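Local coordinates for protein phospho-furanose lactonase (Mycoplasma synoviae, PDB 3OVG) that hydrolyses 1,4-lactones, notably D-xylono-1,4-lactone 5-phosphate and L-arabino-1,4-lactone 5-phosphate, using two zinc ions per subunit, at residues A[8-20]-A[82-96]. Numbering follows the deposited sequence.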
loop_
_atom_site.group_PDB
_atom_site.type_symbol
_atom_site.label_atom_id
_atom_site.label_comp_id
_atom_site.label_asym_id
_atom_site.label_seq_id
_atom_site.Cartn_x
_atom_site.Cartn_y
_atom_site.Cartn_z
ATOM N N ALA A 8 32.760 -3.583 33.715
ATOM C CA ALA A 8 31.692 -3.290 32.762
ATOM C C ALA A 8 30.663 -2.462 33.518
ATOM O O ALA A 8 30.536 -2.561 34.738
ATOM C CB ALA A 8 31.070 -4.568 32.239
ATOM N N ARG A 9 29.906 -1.660 32.799
ATOM C CA ARG A 9 28.976 -0.760 33.474
ATOM C C ARG A 9 27.538 -1.247 33.267
ATOM O O ARG A 9 26.993 -1.075 32.181
ATOM C CB ARG A 9 29.148 0.665 32.927
ATOM C CG ARG A 9 28.118 1.661 33.445
ATOM C CD ARG A 9 28.704 3.063 33.463
ATOM N NE ARG A 9 29.879 3.148 34.328
ATOM C CZ ARG A 9 30.802 4.114 34.266
ATOM N NH1 ARG A 9 30.718 5.094 33.372
ATOM N NH2 ARG A 9 31.836 4.085 35.087
ATOM N N THR A 10 26.936 -1.876 34.284
ATOM C CA THR A 10 25.566 -2.358 34.175
ATOM C C THR A 10 24.622 -1.327 34.739
ATOM O O THR A 10 25.059 -0.336 35.353
ATOM C CB THR A 10 25.298 -3.712 34.920
ATOM O OG1 THR A 10 25.186 -3.492 36.332
ATOM C CG2 THR A 10 26.377 -4.711 34.642
ATOM N N VAL A 11 23.330 -1.553 34.517
ATOM C CA VAL A 11 22.301 -0.635 34.997
ATOM C C VAL A 11 22.289 -0.612 36.509
ATOM O O VAL A 11 21.926 0.367 37.108
ATOM C CB VAL A 11 20.891 -0.968 34.411
ATOM C CG1 VAL A 11 20.947 -0.850 32.876
ATOM C CG2 VAL A 11 20.415 -2.375 34.868
ATOM N N LEU A 12 22.766 -1.672 37.135
ATOM C CA LEU A 12 22.785 -1.675 38.592
ATOM C C LEU A 12 24.151 -1.301 39.134
ATOM O O LEU A 12 24.362 -1.379 40.334
ATOM C CB LEU A 12 22.380 -3.037 39.135
ATOM C CG LEU A 12 20.901 -3.309 39.449
ATOM C CD1 LEU A 12 19.925 -2.274 38.895
ATOM C CD2 LEU A 12 20.532 -4.723 39.024
ATOM N N GLY A 13 25.081 -0.894 38.266
ATOM C CA GLY A 13 26.420 -0.550 38.738
ATOM C C GLY A 13 27.581 -1.254 38.035
ATOM O O GLY A 13 27.392 -2.232 37.289
ATOM N N ASP A 14 28.788 -0.737 38.252
ATOM C CA ASP A 14 29.956 -1.282 37.608
ATOM C C ASP A 14 30.239 -2.602 38.265
ATOM O O ASP A 14 30.113 -2.724 39.481
ATOM C CB ASP A 14 31.133 -0.326 37.783
ATOM C CG ASP A 14 30.948 0.965 36.987
ATOM O OD1 ASP A 14 29.930 1.081 36.258
ATOM O OD2 ASP A 14 31.803 1.869 37.085
ATOM N N ILE A 15 30.581 -3.614 37.472
ATOM C CA ILE A 15 30.995 -4.891 38.024
ATOM C C ILE A 15 32.341 -5.308 37.456
ATOM O O ILE A 15 32.697 -4.912 36.357
ATOM C CB ILE A 15 30.009 -6.030 37.674
ATOM C CG1 ILE A 15 29.988 -6.264 36.166
ATOM C CG2 ILE A 15 28.619 -5.705 38.188
ATOM C CD1 ILE A 15 29.045 -7.372 35.758
ATOM N N PRO A 16 33.086 -6.144 38.190
ATOM C CA PRO A 16 34.323 -6.667 37.586
ATOM C C PRO A 16 33.968 -7.462 36.336
ATOM O O PRO A 16 32.959 -8.165 36.320
ATOM C CB PRO A 16 34.889 -7.620 38.652
ATOM C CG PRO A 16 34.177 -7.275 39.936
ATOM C CD PRO A 16 32.828 -6.660 39.545
ATOM N N VAL A 17 34.796 -7.390 35.305
ATOM C CA VAL A 17 34.448 -8.099 34.080
ATOM C C VAL A 17 34.309 -9.623 34.276
ATOM O O VAL A 17 33.627 -10.285 33.510
ATOM C CB VAL A 17 35.421 -7.776 32.928
ATOM C CG1 VAL A 17 35.263 -6.321 32.495
ATOM C CG2 VAL A 17 36.870 -8.119 33.332
ATOM N N GLU A 18 34.943 -10.180 35.301
ATOM C CA GLU A 18 34.887 -11.626 35.533
ATOM C C GLU A 18 33.482 -12.023 35.913
ATOM O O GLU A 18 33.163 -13.187 35.910
ATOM C CB GLU A 18 35.860 -12.035 36.642
ATOM C CG GLU A 18 37.342 -11.735 36.309
ATOM C CD GLU A 18 37.754 -10.245 36.451
ATOM O OE1 GLU A 18 37.005 -9.397 37.019
ATOM O OE2 GLU A 18 38.862 -9.928 35.973
ATOM N N LYS A 19 32.633 -11.035 36.204
ATOM C CA LYS A 19 31.274 -11.300 36.667
ATOM C C LYS A 19 30.269 -11.241 35.490
ATOM O O LYS A 19 29.093 -11.541 35.650
ATOM C CB LYS A 19 30.904 -10.265 37.729
ATOM C CG LYS A 19 30.152 -10.795 38.915
ATOM C CD LYS A 19 31.054 -11.001 40.140
ATOM C CE LYS A 19 31.143 -9.698 40.958
ATOM N NZ LYS A 19 31.334 -9.898 42.442
ATOM N N LEU A 20 30.743 -10.841 34.320
ATOM C CA LEU A 20 29.912 -10.837 33.114
ATOM C C LEU A 20 29.412 -12.243 32.758
ATOM O O LEU A 20 28.261 -12.389 32.370
ATOM C CB LEU A 20 30.661 -10.202 31.920
ATOM C CG LEU A 20 30.773 -8.657 31.877
ATOM C CD1 LEU A 20 31.841 -8.106 30.905
ATOM C CD2 LEU A 20 29.427 -7.993 31.568
ATOM N N LEU A 82 14.981 -1.508 33.973
ATOM C CA LEU A 82 15.432 -1.588 35.359
ATOM C C LEU A 82 14.633 -2.605 36.143
ATOM O O LEU A 82 15.229 -3.305 36.964
ATOM C CB LEU A 82 15.398 -0.232 36.089
ATOM C CG LEU A 82 16.638 0.648 35.884
ATOM C CD1 LEU A 82 16.433 2.021 36.557
ATOM C CD2 LEU A 82 17.824 -0.069 36.492
ATOM N N GLU A 83 13.308 -2.669 35.935
ATOM C CA GLU A 83 12.492 -3.680 36.649
ATOM C C GLU A 83 12.996 -5.078 36.304
ATOM O O GLU A 83 13.056 -5.944 37.151
ATOM C CB GLU A 83 11.008 -3.652 36.283
ATOM C CG GLU A 83 10.212 -2.386 36.664
ATOM C CD GLU A 83 8.733 -2.561 36.316
ATOM O OE1 GLU A 83 8.096 -3.472 36.890
ATOM O OE2 GLU A 83 8.217 -1.819 35.459
ATOM N N ILE A 84 13.319 -5.300 35.038
ATOM C CA ILE A 84 13.817 -6.596 34.618
ATOM C C ILE A 84 15.181 -6.880 35.289
ATOM O O ILE A 84 15.389 -7.948 35.835
ATOM C CB ILE A 84 13.909 -6.698 33.072
ATOM C CG1 ILE A 84 12.510 -6.558 32.434
ATOM C CG2 ILE A 84 14.593 -7.992 32.697
ATOM C CD1 ILE A 84 12.505 -6.180 30.948
ATOM N N ALA A 85 16.088 -5.901 35.294
ATOM C CA ALA A 85 17.409 -6.095 35.888
ATOM C C ALA A 85 17.303 -6.462 37.381
ATOM O O ALA A 85 17.966 -7.377 37.862
ATOM C CB ALA A 85 18.282 -4.810 35.704
ATOM N N ASN A 86 16.469 -5.726 38.108
ATOM C CA ASN A 86 16.312 -5.942 39.547
ATOM C C ASN A 86 15.676 -7.289 39.849
ATOM O O ASN A 86 15.966 -7.903 40.880
ATOM C CB ASN A 86 15.445 -4.826 40.150
ATOM C CG ASN A 86 16.254 -3.587 40.474
ATOM O OD1 ASN A 86 17.290 -3.671 41.122
ATOM N ND2 ASN A 86 15.777 -2.440 40.039
ATOM N N ALA A 87 14.790 -7.737 38.967
ATOM C CA ALA A 87 14.134 -9.022 39.137
ATOM C C ALA A 87 15.126 -10.182 38.981
ATOM O O ALA A 87 14.938 -11.265 39.545
ATOM C CB ALA A 87 12.989 -9.160 38.164
ATOM N N VAL A 88 16.216 -9.958 38.252
ATOM C CA VAL A 88 17.138 -11.061 38.081
ATOM C C VAL A 88 18.500 -10.883 38.747
ATOM O O VAL A 88 19.350 -11.764 38.622
ATOM C CB VAL A 88 17.328 -11.484 36.577
ATOM C CG1 VAL A 88 15.987 -11.815 35.934
ATOM C CG2 VAL A 88 18.103 -10.422 35.771
ATOM N N LYS A 89 18.725 -9.777 39.445
ATOM C CA LYS A 89 20.052 -9.566 40.023
ATOM C C LYS A 89 20.475 -10.681 40.996
ATOM O O LYS A 89 21.640 -11.097 40.982
ATOM C CB LYS A 89 20.247 -8.172 40.646
ATOM C CG LYS A 89 19.229 -7.735 41.677
ATOM C CD LYS A 89 19.861 -6.683 42.636
ATOM C CE LYS A 89 18.784 -5.839 43.353
ATOM N NZ LYS A 89 17.434 -6.515 43.532
ATOM N N ASN A 90 19.535 -11.191 41.797
ATOM C CA ASN A 90 19.868 -12.232 42.767
ATOM C C ASN A 90 20.173 -13.596 42.156
ATOM O O ASN A 90 20.772 -14.455 42.819
ATOM C CB ASN A 90 18.779 -12.365 43.816
ATOM C CG ASN A 90 18.710 -11.167 44.704
ATOM O OD1 ASN A 90 19.740 -10.497 44.949
ATOM N ND2 ASN A 90 17.494 -10.871 45.214
ATOM N N LEU A 91 19.760 -13.773 40.897
ATOM C CA LEU A 91 20.044 -14.980 40.116
ATOM C C LEU A 91 21.322 -14.819 39.323
ATOM O O LEU A 91 21.671 -15.693 38.536
ATOM C CB LEU A 91 18.902 -15.294 39.148
ATOM C CG LEU A 91 17.561 -15.633 39.795
ATOM C CD1 LEU A 91 16.481 -15.906 38.754
ATOM C CD2 LEU A 91 17.724 -16.834 40.713
ATOM N N GLY A 92 22.031 -13.709 39.532
ATOM C CA GLY A 92 23.284 -13.493 38.833
ATOM C C GLY A 92 23.162 -12.842 37.457
ATOM O O GLY A 92 24.156 -12.774 36.723
ATOM N N GLY A 93 21.967 -12.346 37.115
ATOM C CA GLY A 93 21.741 -11.715 35.819
ATOM C C GLY A 93 22.239 -10.272 35.793
ATOM O O GLY A 93 22.085 -9.563 36.788
ATOM N N ASN A 94 22.832 -9.839 34.675
ATOM C CA ASN A 94 23.238 -8.438 34.510
ATOM C C ASN A 94 22.639 -7.836 33.243
ATOM O O ASN A 94 22.514 -8.527 32.212
ATOM C CB ASN A 94 24.759 -8.272 34.395
ATOM C CG ASN A 94 25.535 -8.891 35.569
ATOM O OD1 ASN A 94 26.201 -9.935 35.410
ATOM N ND2 ASN A 94 25.469 -8.244 36.738
ATOM N N VAL A 95 22.305 -6.549 33.308
ATOM C CA VAL A 95 21.860 -5.805 32.128
ATOM C C VAL A 95 22.757 -4.591 31.832
ATOM O O VAL A 95 23.106 -3.791 32.729
ATOM C CB VAL A 95 20.422 -5.347 32.282
ATOM C CG1 VAL A 95 19.997 -4.521 31.054
ATOM C CG2 VAL A 95 19.494 -6.566 32.487
ATOM N N ILE A 96 23.151 -4.464 30.571
ATOM C CA ILE A 96 23.921 -3.311 30.153
ATOM C C ILE A 96 23.074 -2.583 29.136
ATOM O O ILE A 96 22.601 -3.184 28.174
ATOM C CB ILE A 96 25.260 -3.716 29.557
ATOM C CG1 ILE A 96 26.156 -4.325 30.651
ATOM C CG2 ILE A 96 25.938 -2.489 28.893
ATOM C CD1 ILE A 96 27.518 -4.809 30.099
#
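Val11 at the tip of an N-terminal beta hairpin (strands 7-10 and 13-16) docks on the TIM barrel of this phosphotriesterase-family enzyme, where helix 78-88 leads into barrel strand 94-97. Its N-H gives the one backbone hydrogen bond across the contact, 2.9 Å from Val11 N to Val95 O and nearly straight at 160°. Val11 chi1 (-61°) puts CG1 anti to the carbonyl carbon and leaves CG2 between N and C, where it presses on Ala85 CB at 3.3 Å, tighter than usual for two carbons, while Leu82 CD2 covers Val11 CB. Leu12 forks over the helix and the turn after it: CD1 reaches Leu82 CD2, and CD2 meets Lys89 CB at 3.8 Å. On the other flank Ile96 CG1 and CG2 border Arg9 O, and Ile96 CD1 extends to Leu20 CD2 at 4.0 Å. Strand 8-10 crosses strand 94-96 at 97°, so the hairpin does not extend the barrel sheet, whose strand 63-68 pairs with Asn94 and Ile96. Behind the tip, Arg9 grips Asp14 side-on through NE and NH2. A type I turn from Thr10 to Gly13 shapes the tip; Thr10 OG1 accepts from Leu12 N in an ST turn and donates to Gly13 O at 2.7 Å, approaching one lone pair of Gly13 O within the plane of its carbonyl.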